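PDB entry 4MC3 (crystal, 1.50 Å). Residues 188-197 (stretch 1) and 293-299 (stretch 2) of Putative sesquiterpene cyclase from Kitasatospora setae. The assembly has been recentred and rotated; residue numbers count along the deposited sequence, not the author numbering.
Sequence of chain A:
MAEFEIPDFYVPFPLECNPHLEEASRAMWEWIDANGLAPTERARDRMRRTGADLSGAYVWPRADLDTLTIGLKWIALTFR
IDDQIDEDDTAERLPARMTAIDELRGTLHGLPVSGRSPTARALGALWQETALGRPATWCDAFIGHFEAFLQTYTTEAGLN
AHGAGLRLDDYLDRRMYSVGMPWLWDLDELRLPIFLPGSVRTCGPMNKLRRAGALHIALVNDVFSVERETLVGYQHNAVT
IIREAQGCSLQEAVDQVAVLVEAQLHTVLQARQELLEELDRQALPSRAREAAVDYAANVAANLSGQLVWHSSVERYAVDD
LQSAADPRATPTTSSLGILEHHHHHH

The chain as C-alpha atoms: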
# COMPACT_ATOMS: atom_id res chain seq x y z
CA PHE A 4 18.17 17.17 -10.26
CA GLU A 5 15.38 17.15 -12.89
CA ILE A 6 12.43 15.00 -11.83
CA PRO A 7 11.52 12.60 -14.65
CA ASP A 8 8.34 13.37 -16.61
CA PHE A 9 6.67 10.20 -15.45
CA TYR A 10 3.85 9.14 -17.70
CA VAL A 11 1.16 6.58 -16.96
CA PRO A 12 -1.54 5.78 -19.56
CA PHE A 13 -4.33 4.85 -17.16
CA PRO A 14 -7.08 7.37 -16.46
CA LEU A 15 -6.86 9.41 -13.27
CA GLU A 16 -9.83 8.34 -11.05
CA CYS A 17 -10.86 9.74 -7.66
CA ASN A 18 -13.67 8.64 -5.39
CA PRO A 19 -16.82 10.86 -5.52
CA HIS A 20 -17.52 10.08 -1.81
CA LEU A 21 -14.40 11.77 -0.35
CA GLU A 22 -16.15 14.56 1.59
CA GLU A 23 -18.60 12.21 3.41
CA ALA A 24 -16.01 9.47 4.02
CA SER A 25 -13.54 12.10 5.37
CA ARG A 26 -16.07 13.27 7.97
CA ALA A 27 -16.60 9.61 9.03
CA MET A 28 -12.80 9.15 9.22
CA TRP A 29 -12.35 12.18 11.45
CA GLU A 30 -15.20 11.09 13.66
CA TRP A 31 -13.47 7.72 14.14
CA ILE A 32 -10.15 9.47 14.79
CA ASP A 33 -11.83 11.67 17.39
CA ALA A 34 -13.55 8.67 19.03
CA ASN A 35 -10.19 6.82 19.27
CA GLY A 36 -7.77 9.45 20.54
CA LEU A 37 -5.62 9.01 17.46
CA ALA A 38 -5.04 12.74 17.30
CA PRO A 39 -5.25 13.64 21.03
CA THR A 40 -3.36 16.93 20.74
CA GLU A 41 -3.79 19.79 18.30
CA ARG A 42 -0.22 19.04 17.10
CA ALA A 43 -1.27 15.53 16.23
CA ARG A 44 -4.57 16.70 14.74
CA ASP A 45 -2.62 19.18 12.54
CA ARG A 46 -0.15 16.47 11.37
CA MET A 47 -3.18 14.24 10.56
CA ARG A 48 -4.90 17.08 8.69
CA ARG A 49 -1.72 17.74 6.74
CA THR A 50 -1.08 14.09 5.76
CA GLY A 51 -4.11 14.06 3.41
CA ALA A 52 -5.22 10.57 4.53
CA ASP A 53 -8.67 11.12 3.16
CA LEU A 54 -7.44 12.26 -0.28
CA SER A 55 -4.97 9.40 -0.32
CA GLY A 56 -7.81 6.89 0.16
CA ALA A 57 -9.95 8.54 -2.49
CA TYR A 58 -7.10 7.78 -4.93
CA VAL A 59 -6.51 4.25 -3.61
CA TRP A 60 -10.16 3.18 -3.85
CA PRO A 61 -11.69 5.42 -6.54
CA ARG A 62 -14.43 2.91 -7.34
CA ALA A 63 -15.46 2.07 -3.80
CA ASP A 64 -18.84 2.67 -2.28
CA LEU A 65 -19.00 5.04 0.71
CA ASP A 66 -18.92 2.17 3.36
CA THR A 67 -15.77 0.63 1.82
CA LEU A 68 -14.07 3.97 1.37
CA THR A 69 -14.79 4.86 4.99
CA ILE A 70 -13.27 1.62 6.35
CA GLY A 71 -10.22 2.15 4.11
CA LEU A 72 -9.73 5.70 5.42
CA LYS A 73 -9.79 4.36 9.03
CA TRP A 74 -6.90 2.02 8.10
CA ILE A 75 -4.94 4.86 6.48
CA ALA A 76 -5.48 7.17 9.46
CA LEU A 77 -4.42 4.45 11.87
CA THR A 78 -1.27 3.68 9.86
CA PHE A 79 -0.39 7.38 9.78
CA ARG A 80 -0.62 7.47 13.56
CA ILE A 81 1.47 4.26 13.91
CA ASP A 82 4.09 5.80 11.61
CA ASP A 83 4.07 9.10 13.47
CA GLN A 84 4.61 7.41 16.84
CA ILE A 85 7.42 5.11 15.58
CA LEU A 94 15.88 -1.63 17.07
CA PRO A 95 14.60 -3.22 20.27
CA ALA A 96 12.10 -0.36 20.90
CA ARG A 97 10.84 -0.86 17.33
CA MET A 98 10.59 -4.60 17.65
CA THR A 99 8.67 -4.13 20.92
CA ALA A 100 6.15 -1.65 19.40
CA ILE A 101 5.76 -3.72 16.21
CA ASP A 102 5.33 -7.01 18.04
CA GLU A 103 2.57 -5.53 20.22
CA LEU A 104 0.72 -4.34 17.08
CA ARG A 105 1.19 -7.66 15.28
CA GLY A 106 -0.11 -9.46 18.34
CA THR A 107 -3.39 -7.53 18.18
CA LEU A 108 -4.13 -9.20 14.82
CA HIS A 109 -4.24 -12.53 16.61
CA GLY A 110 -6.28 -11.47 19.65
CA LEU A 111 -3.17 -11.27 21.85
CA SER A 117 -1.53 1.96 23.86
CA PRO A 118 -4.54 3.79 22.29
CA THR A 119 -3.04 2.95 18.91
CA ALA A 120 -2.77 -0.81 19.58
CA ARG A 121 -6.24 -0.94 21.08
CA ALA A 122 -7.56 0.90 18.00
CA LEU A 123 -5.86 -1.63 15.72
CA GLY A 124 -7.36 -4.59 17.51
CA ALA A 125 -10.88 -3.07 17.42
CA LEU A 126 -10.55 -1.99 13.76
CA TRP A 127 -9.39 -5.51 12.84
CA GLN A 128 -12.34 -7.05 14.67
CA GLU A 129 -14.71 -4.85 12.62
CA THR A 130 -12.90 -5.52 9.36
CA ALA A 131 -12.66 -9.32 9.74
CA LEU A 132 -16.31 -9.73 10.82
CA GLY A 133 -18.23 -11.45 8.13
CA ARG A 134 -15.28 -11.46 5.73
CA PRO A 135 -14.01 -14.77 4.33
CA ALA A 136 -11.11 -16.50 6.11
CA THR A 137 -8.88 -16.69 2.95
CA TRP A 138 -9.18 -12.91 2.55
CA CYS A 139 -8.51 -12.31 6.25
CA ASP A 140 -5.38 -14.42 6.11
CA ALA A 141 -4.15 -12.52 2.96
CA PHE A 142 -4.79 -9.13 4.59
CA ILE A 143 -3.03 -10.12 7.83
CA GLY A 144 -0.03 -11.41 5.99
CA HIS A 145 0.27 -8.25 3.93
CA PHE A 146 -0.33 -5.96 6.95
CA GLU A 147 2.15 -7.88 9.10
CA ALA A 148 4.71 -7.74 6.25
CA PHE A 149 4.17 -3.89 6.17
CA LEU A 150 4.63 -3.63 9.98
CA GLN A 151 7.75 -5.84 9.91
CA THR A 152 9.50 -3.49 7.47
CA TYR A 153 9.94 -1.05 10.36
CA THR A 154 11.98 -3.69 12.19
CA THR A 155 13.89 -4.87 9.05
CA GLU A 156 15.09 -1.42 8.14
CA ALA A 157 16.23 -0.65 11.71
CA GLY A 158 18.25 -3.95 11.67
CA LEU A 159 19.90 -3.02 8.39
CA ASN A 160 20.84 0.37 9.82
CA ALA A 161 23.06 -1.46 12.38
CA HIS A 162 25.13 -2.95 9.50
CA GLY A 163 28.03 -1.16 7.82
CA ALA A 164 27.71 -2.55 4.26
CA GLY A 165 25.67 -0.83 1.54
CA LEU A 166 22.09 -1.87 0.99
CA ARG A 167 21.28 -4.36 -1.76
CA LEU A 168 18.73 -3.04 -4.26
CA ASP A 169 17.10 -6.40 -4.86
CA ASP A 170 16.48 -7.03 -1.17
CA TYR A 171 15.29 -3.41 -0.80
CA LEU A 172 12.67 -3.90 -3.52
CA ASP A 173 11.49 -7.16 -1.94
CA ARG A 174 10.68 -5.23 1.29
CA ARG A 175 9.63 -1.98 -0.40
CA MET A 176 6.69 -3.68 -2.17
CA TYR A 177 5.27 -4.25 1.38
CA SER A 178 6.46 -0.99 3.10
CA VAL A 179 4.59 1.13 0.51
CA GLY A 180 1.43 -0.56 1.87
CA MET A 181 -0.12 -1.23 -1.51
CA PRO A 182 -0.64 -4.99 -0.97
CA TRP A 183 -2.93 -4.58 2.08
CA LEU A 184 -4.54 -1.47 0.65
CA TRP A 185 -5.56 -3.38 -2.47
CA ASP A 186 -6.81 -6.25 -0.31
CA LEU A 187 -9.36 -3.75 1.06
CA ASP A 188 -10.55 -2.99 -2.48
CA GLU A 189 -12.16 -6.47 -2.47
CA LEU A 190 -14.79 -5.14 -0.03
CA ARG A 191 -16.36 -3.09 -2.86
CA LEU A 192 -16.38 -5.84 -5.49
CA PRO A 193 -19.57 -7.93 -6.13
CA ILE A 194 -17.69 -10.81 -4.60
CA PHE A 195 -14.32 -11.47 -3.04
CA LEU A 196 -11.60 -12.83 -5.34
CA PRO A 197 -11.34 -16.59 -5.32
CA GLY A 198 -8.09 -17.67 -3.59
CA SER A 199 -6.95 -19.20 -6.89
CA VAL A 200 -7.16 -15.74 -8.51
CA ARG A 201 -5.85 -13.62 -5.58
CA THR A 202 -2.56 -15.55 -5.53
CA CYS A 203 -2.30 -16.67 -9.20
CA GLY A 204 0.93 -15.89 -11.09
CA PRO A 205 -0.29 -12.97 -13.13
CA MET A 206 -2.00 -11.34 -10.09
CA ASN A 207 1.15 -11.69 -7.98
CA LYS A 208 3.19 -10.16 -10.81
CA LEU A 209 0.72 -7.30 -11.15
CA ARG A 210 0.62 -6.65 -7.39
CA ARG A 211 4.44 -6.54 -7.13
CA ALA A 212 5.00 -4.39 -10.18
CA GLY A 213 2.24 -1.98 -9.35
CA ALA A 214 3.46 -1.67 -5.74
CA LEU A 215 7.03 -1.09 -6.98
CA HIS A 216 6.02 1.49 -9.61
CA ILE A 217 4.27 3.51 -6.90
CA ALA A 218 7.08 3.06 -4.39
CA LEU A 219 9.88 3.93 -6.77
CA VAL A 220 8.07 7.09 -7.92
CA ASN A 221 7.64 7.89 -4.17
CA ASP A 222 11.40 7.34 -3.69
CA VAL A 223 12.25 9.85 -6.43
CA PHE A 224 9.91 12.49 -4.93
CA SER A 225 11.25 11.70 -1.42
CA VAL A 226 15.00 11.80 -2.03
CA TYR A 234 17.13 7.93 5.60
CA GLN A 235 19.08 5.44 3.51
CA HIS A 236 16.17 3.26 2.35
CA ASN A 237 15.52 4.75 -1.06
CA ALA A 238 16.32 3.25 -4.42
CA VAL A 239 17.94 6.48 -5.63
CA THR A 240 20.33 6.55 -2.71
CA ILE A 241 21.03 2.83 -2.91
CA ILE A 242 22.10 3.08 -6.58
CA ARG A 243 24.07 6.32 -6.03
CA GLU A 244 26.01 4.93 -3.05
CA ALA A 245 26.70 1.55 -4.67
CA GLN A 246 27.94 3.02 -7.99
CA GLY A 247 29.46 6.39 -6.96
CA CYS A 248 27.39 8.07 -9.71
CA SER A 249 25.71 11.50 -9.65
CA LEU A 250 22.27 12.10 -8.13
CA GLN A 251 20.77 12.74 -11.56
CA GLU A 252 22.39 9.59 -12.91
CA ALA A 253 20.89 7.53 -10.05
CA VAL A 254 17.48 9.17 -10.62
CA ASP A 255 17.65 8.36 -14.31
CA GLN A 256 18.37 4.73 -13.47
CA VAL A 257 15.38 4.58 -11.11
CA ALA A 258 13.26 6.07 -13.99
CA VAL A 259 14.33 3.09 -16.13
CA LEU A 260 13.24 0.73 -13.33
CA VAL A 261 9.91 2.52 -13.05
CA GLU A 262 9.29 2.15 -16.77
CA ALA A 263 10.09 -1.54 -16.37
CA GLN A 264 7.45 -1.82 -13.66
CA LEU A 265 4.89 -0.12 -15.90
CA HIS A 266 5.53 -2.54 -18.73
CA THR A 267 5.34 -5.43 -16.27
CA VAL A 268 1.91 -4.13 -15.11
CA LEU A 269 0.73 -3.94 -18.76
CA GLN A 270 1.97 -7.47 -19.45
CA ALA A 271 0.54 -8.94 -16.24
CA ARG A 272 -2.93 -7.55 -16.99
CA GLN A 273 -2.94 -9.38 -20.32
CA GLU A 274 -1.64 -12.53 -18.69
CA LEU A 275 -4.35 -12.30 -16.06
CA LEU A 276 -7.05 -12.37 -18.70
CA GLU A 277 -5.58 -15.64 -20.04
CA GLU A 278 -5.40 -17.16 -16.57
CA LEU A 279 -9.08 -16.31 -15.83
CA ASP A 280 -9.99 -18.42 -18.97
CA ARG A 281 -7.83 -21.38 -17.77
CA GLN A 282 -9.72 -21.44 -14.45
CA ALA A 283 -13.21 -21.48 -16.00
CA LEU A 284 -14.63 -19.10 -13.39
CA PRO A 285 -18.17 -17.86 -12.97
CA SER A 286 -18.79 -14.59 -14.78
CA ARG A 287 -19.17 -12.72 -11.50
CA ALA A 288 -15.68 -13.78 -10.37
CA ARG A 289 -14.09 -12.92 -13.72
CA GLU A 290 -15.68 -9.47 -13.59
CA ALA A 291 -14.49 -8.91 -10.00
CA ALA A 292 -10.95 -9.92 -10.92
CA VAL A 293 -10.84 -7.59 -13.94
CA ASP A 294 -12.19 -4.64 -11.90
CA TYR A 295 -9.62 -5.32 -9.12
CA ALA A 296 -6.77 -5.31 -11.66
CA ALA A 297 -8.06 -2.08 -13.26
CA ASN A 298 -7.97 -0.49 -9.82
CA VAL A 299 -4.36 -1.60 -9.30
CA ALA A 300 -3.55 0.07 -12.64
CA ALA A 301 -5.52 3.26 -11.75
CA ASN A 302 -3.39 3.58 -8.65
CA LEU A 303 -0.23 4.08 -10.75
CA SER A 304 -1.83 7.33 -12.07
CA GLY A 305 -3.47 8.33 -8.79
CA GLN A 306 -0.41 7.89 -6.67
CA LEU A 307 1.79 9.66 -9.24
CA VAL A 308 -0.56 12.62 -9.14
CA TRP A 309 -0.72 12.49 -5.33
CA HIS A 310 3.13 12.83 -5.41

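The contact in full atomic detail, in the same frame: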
# COMPACT_ATOMS: atom_id res chain seq x y z
N ASP A 188 -9.73 -3.26 -1.31
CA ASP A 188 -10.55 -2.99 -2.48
C ASP A 188 -11.54 -4.14 -2.74
O ASP A 188 -12.60 -3.93 -3.34
CB ASP A 188 -9.70 -2.77 -3.71
CG ASP A 188 -10.48 -2.17 -4.90
OD1 ASP A 188 -11.28 -1.24 -4.67
OD2 ASP A 188 -10.31 -2.69 -6.05
N GLU A 189 -11.26 -5.35 -2.24
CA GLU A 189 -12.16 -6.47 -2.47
C GLU A 189 -13.52 -6.23 -1.78
O GLU A 189 -14.51 -6.80 -2.21
CB GLU A 189 -11.56 -7.77 -2.03
CG GLU A 189 -10.32 -8.17 -2.77
CD GLU A 189 -9.90 -9.62 -2.53
OE1 GLU A 189 -10.79 -10.52 -2.56
OE2 GLU A 189 -8.69 -9.87 -2.29
N LEU A 190 -13.56 -5.40 -0.75
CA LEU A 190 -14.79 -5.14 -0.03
C LEU A 190 -15.84 -4.47 -0.93
O LEU A 190 -17.04 -4.61 -0.66
CB LEU A 190 -14.53 -4.30 1.19
CG LEU A 190 -14.08 -5.05 2.45
CD1 LEU A 190 -12.84 -5.84 2.35
CD2 LEU A 190 -13.89 -4.13 3.62
N ARG A 191 -15.41 -3.77 -1.99
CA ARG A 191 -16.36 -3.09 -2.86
C ARG A 191 -16.74 -3.87 -4.11
O ARG A 191 -17.64 -3.45 -4.86
CB ARG A 191 -15.89 -1.69 -3.24
CG ARG A 191 -14.65 -1.57 -4.06
CD ARG A 191 -14.86 -1.55 -5.55
NE ARG A 191 -13.59 -1.67 -6.24
CZ ARG A 191 -13.44 -1.79 -7.54
NH1 ARG A 191 -14.52 -1.79 -8.34
NH2 ARG A 191 -12.24 -1.98 -8.05
N LEU A 192 -16.10 -5.00 -4.34
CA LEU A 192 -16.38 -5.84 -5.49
C LEU A 192 -17.72 -6.61 -5.20
O LEU A 192 -18.13 -6.73 -4.07
CB LEU A 192 -15.24 -6.83 -5.70
CG LEU A 192 -13.85 -6.23 -5.99
CD1 LEU A 192 -12.82 -7.34 -6.07
CD2 LEU A 192 -13.85 -5.39 -7.24
N PRO A 193 -18.37 -7.09 -6.26
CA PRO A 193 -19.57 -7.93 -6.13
C PRO A 193 -19.30 -9.21 -5.37
O PRO A 193 -20.18 -9.69 -4.69
CB PRO A 193 -19.94 -8.22 -7.60
CG PRO A 193 -19.38 -7.06 -8.35
CD PRO A 193 -18.06 -6.77 -7.66
N ILE A 194 -18.06 -9.70 -5.42
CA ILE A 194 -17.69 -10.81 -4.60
C ILE A 194 -16.20 -10.70 -4.34
O ILE A 194 -15.47 -10.03 -5.11
CB ILE A 194 -18.00 -12.16 -5.26
CG1 ILE A 194 -17.23 -12.26 -6.58
CG2 ILE A 194 -19.53 -12.36 -5.31
CD1 ILE A 194 -17.45 -13.60 -7.22
N PHE A 195 -15.75 -11.36 -3.28
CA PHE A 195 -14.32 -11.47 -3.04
C PHE A 195 -13.65 -12.29 -4.14
O PHE A 195 -14.25 -13.23 -4.72
CB PHE A 195 -14.04 -12.05 -1.63
CG PHE A 195 -14.33 -11.11 -0.53
CD1 PHE A 195 -13.31 -10.45 0.09
CD2 PHE A 195 -15.64 -10.83 -0.14
CE1 PHE A 195 -13.56 -9.52 1.07
CE2 PHE A 195 -15.89 -9.93 0.86
CZ PHE A 195 -14.86 -9.25 1.45
N LEU A 196 -12.37 -12.02 -4.41
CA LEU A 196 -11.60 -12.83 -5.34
C LEU A 196 -11.52 -14.28 -4.84
O LEU A 196 -11.28 -14.53 -3.68
CB LEU A 196 -10.20 -12.29 -5.54
CG LEU A 196 -9.98 -10.84 -6.01
CD1 LEU A 196 -8.52 -10.50 -6.03
CD2 LEU A 196 -10.63 -10.63 -7.37
N PRO A 197 -11.67 -15.22 -5.74
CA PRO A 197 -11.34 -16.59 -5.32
C PRO A 197 -9.85 -16.67 -4.94
O PRO A 197 -9.01 -16.01 -5.59
CB PRO A 197 -11.59 -17.41 -6.57
CG PRO A 197 -12.53 -16.60 -7.41
CD PRO A 197 -12.19 -15.15 -7.11
N VAL A 293 -11.23 -8.64 -12.99
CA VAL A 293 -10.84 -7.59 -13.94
C VAL A 293 -10.94 -6.17 -13.34
O VAL A 293 -10.07 -5.31 -13.60
CB VAL A 293 -11.71 -7.70 -15.22
CG1 VAL A 293 -11.50 -6.50 -16.14
CG2 VAL A 293 -11.35 -8.99 -15.91
N ASP A 294 -11.97 -5.94 -12.54
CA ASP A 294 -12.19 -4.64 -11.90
C ASP A 294 -11.05 -4.42 -10.86
O ASP A 294 -10.54 -3.29 -10.74
CB ASP A 294 -13.57 -4.61 -11.24
CG ASP A 294 -14.17 -3.22 -11.06
OD1 ASP A 294 -15.42 -3.10 -11.09
OD2 ASP A 294 -13.46 -2.22 -10.85
N TYR A 295 -10.73 -5.44 -10.07
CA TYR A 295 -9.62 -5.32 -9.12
C TYR A 295 -8.33 -4.94 -9.82
O TYR A 295 -7.63 -4.04 -9.40
CB TYR A 295 -9.45 -6.64 -8.40
CG TYR A 295 -8.34 -6.80 -7.42
CD1 TYR A 295 -8.54 -6.55 -6.09
CD2 TYR A 295 -7.10 -7.27 -7.80
CE1 TYR A 295 -7.54 -6.80 -5.16
CE2 TYR A 295 -6.07 -7.46 -6.90
CZ TYR A 295 -6.31 -7.21 -5.57
OH TYR A 295 -5.30 -7.52 -4.69
N ALA A 296 -8.00 -5.61 -10.92
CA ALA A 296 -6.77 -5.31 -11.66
C ALA A 296 -6.79 -3.91 -12.31
O ALA A 296 -5.77 -3.20 -12.35
CB ALA A 296 -6.55 -6.35 -12.73
N ALA A 297 -7.94 -3.46 -12.79
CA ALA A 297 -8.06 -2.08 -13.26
C ALA A 297 -7.83 -1.06 -12.18
O ALA A 297 -7.30 0.04 -12.43
CB ALA A 297 -9.42 -1.82 -13.94
N ASN A 298 -8.21 -1.40 -10.95
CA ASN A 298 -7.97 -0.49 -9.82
C ASN A 298 -6.47 -0.42 -9.47
O ASN A 298 -5.95 0.65 -9.12
CB ASN A 298 -8.78 -0.94 -8.58
CG ASN A 298 -8.73 0.06 -7.50
OD1 ASN A 298 -8.06 -0.12 -6.44
ND2 ASN A 298 -9.37 1.15 -7.75
N VAL A 299 -5.81 -1.56 -9.51
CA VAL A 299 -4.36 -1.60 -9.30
C VAL A 299 -3.71 -0.66 -10.33
O VAL A 299 -2.95 0.26 -9.97
CB VAL A 299 -3.77 -3.02 -9.38
CG1 VAL A 299 -2.25 -2.96 -9.40
CG2 VAL A 299 -4.30 -3.90 -8.28
O HOH W 1 -6.23 -8.90 -2.66

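Residues 293-299 form part of a longer helix, held here by the backbone bonds from Ala297 N to Val293 O (2.9 Å), Asn298 N to Asp294 O (3.0 Å) and Val299 N to Tyr295 O (3.1 Å). Stretch 1 has far less regular structure. A short 3-10 segment at Glu189 and Leu190 is marked by the bonds Arg191 N to Asp188 O (3.1 Å) and Leu192 N to Glu189 O (3.2 Å), after which an irregular loop leads to Pro197, the N-cap residue of the next helix. The backbones stay well apart, the nearest CA atoms being those of Asp188 and Tyr295 at 7.1 Å, so side chains make most of the contact, which buries 363 Å² in total.

Arg191 is the centre of the polar half. Its CA-to-CB bond points sideways, but the long side chain carries the guanidinium to the helix, where it lies between two carboxylates. Within its own stretch Arg191 grips Asp188 with two bonds, Arg191 NE to OD1 of Asp188 (2.8 Å) and Arg191 NH2 to OD2 of Asp188 (2.9 Å), a paired salt bridge that fixes the orientation of the group. Across the contact, NH1 and NH2 of Arg191 both donate to OD2 of Asp294, at 2.8 and 3.1 Å; this acceptor lies at the guanidinium edge, near its plane, as suits a salt bridge. NH2 of Arg191 adds a weak bond to the backbone O of Asp294 (3.4 Å) and also packs 3.7 Å from CB of Asn298. One cation thus bridges an acid from each stretch and ties the loop to the helix.

The apolar half gathers around Tyr295, which has the largest covered area of any residue here, 96 Å². CD1 of Leu196 sits 3.7 Å from the centroid of the Tyr295 ring and only 1° off its normal, a CH-pi contact almost exactly over one face. Leu192 reaches lower on the same side chain, its CD1 lying 4.2 Å from CB of Tyr295, while its CD2 approaches CB of Asp294 at 4.1 Å.

Glu189 links the loop's fold to the tyrosine. OE1 of Glu189 accepts a bond from the backbone N of Leu196 (2.9 Å), tying the two ends of the intervening turn together, and CG of Glu189 packs 3.9 Å from CE1 of Tyr295. The other oxygen, OE2 of Glu189, accepts from a water at 2.7 Å; that water in turn accepts from OH of Tyr295 at 2.6 Å, bridging carboxylate and phenol.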